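Local coordinates for protein transcriptional regulator, LYSR family (Neisseria meningitidis, PDB 4AB5) that probably binds DNA as a LysR-type regulator controlling methionine biosynthesis genes, here represented by its regulatory domain, at residues B[11-16]-B[59-64]. Residues are numbered along the deposited sequence; the frame is centred on the assembly and turned at random.
Sequences RIAVEC and DLAIVS
Ile12 and Ala13 pair in parallel with Leu60 and Ala61 in the central sheet of one lobe of the LysR regulatory domain, which has the periplasmic-binding-protein fold. Strand 8-13 lies between strands 37-42 and 60-63. Ala13 bonds across with both its N and its O. Its N donates to Leu60 O (2.8 Å), and its O accepts from Ile62 N (3.0 Å). The tightly packed face carries Ile12, Val14, Leu60 and Ile62. Here Val14 and Ile62 lie side by side, with Val14 CG2 4.1 Å from Ile62 CB. Helices 20-33 and 196-212 cover this face. On the other face Ala13 and Ala61 meet CB to CB at 4.2 Å. Ala13 also touches Pro49 and Ala58. Past Val14 the segments part, and Cys16 forms a disulfide with Cys19. The more open side is the partly exposed Arg11; its partner Asp59 is buried. A bend at chi3 (-66°) helps bring the guanidinium side-on to the carboxylate in a salt bridge. Arg11 NE donates to Asp59 OD2 at 2.8 Å, and Arg11 NH2 reaches Asp59 OD1 at 3.2 Å from above the carboxylate plane. Arg11 O accepts from both Asp59 N and Leu60 N. Asp59 OD2 also takes the backbone N of Arg11 on its anti lone pair, at 2.9 Å.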
ATOM      1  N   ARG B  11     -17.221  -7.201   9.750  1.00 40.92           N
ATOM      2  CA  ARG B  11     -16.834  -6.978   8.359  1.00 40.05           C
ATOM      3  C   ARG B  11     -16.672  -5.461   8.230  1.00 44.93           C
ATOM      4  O   ARG B  11     -17.648  -4.713   8.367  1.00 46.73           O
ATOM      5  CB  ARG B  11     -17.893  -7.538   7.379  1.00 39.42           C
ATOM      6  CG  ARG B  11     -18.132  -9.051   7.514  1.00 41.08           C
ATOM      7  CD  ARG B  11     -19.410  -9.519   6.837  1.00 47.74           C
ATOM      8  NE  ARG B  11     -20.618  -8.982   7.477  1.00 47.89           N
ATOM      9  CZ  ARG B  11     -21.837  -9.033   6.951  1.00 55.13           C
ATOM     10  NH1 ARG B  11     -22.039  -9.621   5.782  1.00 43.94           N
ATOM     11  NH2 ARG B  11     -22.865  -8.497   7.592  1.00 41.83           N
ATOM     12  N   ILE B  12     -15.414  -5.010   8.092  1.00 40.16           N
ATOM     13  CA  ILE B  12     -15.058  -3.593   8.015  1.00 39.13           C
ATOM     14  C   ILE B  12     -15.062  -3.089   6.573  1.00 43.99           C
ATOM     15  O   ILE B  12     -14.282  -3.566   5.758  1.00 42.40           O
ATOM     16  CB  ILE B  12     -13.735  -3.258   8.773  1.00 40.48           C
ATOM     17  CG1 ILE B  12     -13.803  -3.685  10.264  1.00 40.53           C
ATOM     18  CG2 ILE B  12     -13.423  -1.770   8.677  1.00 40.42           C
ATOM     19  CD1 ILE B  12     -12.599  -4.359  10.768  1.00 41.64           C
ATOM     20  N   ALA B  13     -15.946  -2.124   6.270  1.00 42.65           N
ATOM     21  CA  ALA B  13     -16.044  -1.492   4.961  1.00 42.88           C
ATOM     22  C   ALA B  13     -15.239  -0.187   5.005  1.00 48.42           C
ATOM     23  O   ALA B  13     -15.491   0.682   5.850  1.00 47.18           O
ATOM     24  CB  ALA B  13     -17.495  -1.226   4.607  1.00 44.87           C
ATOM     25  N   VAL B  14     -14.215  -0.096   4.131  1.00 46.48           N
ATOM     26  CA  VAL B  14     -13.299   1.041   4.063  1.00 46.61           C
ATOM     27  C   VAL B  14     -12.804   1.251   2.634  1.00 53.75           C
ATOM     28  O   VAL B  14     -12.305   0.316   2.009  1.00 54.24           O
ATOM     29  CB  VAL B  14     -12.149   0.935   5.120  1.00 49.21           C
ATOM     30  CG1 VAL B  14     -11.399  -0.394   5.025  1.00 48.55           C
ATOM     31  CG2 VAL B  14     -11.188   2.129   5.066  1.00 48.34           C
ATOM     32  N   GLU B  15     -12.962   2.476   2.119  1.00 51.40           N
ATOM     33  CA  GLU B  15     -12.499   2.831   0.781  1.00 51.62           C
ATOM     34  C   GLU B  15     -11.338   3.840   0.830  1.00 55.55           C
ATOM     35  O   GLU B  15     -10.788   4.185  -0.217  1.00 56.33           O
ATOM     36  CB  GLU B  15     -13.660   3.357  -0.085  1.00 54.39           C
ATOM     37  CG  GLU B  15     -14.704   2.318  -0.477  1.00 67.70           C
ATOM     38  CD  GLU B  15     -14.224   1.045  -1.152  1.00 91.62           C
ATOM     39  OE1 GLU B  15     -13.380   1.124  -2.075  1.00 79.04           O
ATOM     40  OE2 GLU B  15     -14.721  -0.039  -0.769  1.00 92.83           O
ATOM     41  N   CYS B  16     -10.951   4.278   2.047  1.00 50.74           N
ATOM     42  CA  CYS B  16      -9.906   5.265   2.317  1.00 49.86           C
ATOM     43  C   CYS B  16      -8.546   4.575   2.502  1.00 48.99           C
ATOM     44  O   CYS B  16      -8.416   3.684   3.345  1.00 48.47           O
ATOM     45  CB  CYS B  16     -10.309   6.126   3.519  1.00 51.86           C
ATOM     46  SG  CYS B  16      -8.941   6.721   4.565  1.00 55.67           S
ATOM     47  N   ASP B  59     -20.568  -4.701   8.646  1.00 47.09           N
ATOM     48  CA  ASP B  59     -21.029  -4.428  10.018  1.00 46.86           C
ATOM     49  C   ASP B  59     -20.548  -3.080  10.581  1.00 49.10           C
ATOM     50  O   ASP B  59     -21.212  -2.509  11.450  1.00 49.89           O
ATOM     51  CB  ASP B  59     -20.665  -5.589  10.953  1.00 47.84           C
ATOM     52  CG  ASP B  59     -21.019  -6.949  10.387  1.00 54.78           C
ATOM     53  OD1 ASP B  59     -22.207  -7.327  10.449  1.00 58.22           O
ATOM     54  OD2 ASP B  59     -20.111  -7.622   9.850  1.00 55.54           O
ATOM     55  N   LEU B  60     -19.430  -2.558  10.058  1.00 42.30           N
ATOM     56  CA  LEU B  60     -18.880  -1.261  10.454  1.00 40.74           C
ATOM     57  C   LEU B  60     -18.200  -0.612   9.250  1.00 43.62           C
ATOM     58  O   LEU B  60     -17.499  -1.298   8.498  1.00 41.73           O
ATOM     59  CB  LEU B  60     -17.907  -1.415  11.630  1.00 39.65           C
ATOM     60  CG  LEU B  60     -17.460  -0.157  12.371  1.00 43.73           C
ATOM     61  CD1 LEU B  60     -17.317  -0.442  13.848  1.00 44.39           C
ATOM     62  CD2 LEU B  60     -16.118   0.349  11.836  1.00 44.00           C
ATOM     63  N   ALA B  61     -18.418   0.710   9.065  1.00 39.73           N
ATOM     64  CA  ALA B  61     -17.830   1.468   7.968  1.00 39.10           C
ATOM     65  C   ALA B  61     -17.033   2.684   8.443  1.00 44.33           C
ATOM     66  O   ALA B  61     -17.497   3.417   9.317  1.00 45.10           O
ATOM     67  CB  ALA B  61     -18.909   1.899   6.986  1.00 40.56           C
ATOM     68  N   ILE B  62     -15.832   2.892   7.861  1.00 39.78           N
ATOM     69  CA  ILE B  62     -14.983   4.053   8.137  1.00 39.61           C
ATOM     70  C   ILE B  62     -15.394   5.101   7.099  1.00 45.56           C
ATOM     71  O   ILE B  62     -15.299   4.849   5.891  1.00 45.67           O
ATOM     72  CB  ILE B  62     -13.461   3.705   8.086  1.00 41.34           C
ATOM     73  CG1 ILE B  62     -13.077   2.544   9.056  1.00 41.46           C
ATOM     74  CG2 ILE B  62     -12.565   4.945   8.269  1.00 40.71           C
ATOM     75  CD1 ILE B  62     -13.421   2.702  10.625  1.00 50.00           C
ATOM     76  N   VAL B  63     -15.930   6.245   7.577  1.00 42.44           N
ATOM     77  CA  VAL B  63     -16.449   7.311   6.719  1.00 42.28           C
ATOM     78  C   VAL B  63     -15.887   8.710   7.053  1.00 47.17           C
ATOM     79  O   VAL B  63     -15.534   8.974   8.204  1.00 45.04           O
ATOM     80  CB  VAL B  63     -18.006   7.288   6.663  1.00 47.23           C
ATOM     81  CG1 VAL B  63     -18.527   6.034   5.946  1.00 46.88           C
ATOM     82  CG2 VAL B  63     -18.629   7.430   8.059  1.00 47.73           C
ATOM     83  N   SER B  64     -15.829   9.597   6.028  1.00 47.26           N
ATOM     84  CA  SER B  64     -15.349  10.986   6.103  1.00 48.78           C
ATOM     85  C   SER B  64     -16.454  12.007   6.427  1.00 58.15           C
ATOM     86  O   SER B  64     -16.159  13.192   6.614  1.00 58.87           O
ATOM     87  CB  SER B  64     -14.640  11.375   4.813  1.00 52.51           C
ATOM     88  OG  SER B  64     -13.444  10.632   4.678  1.00 65.69           O
TER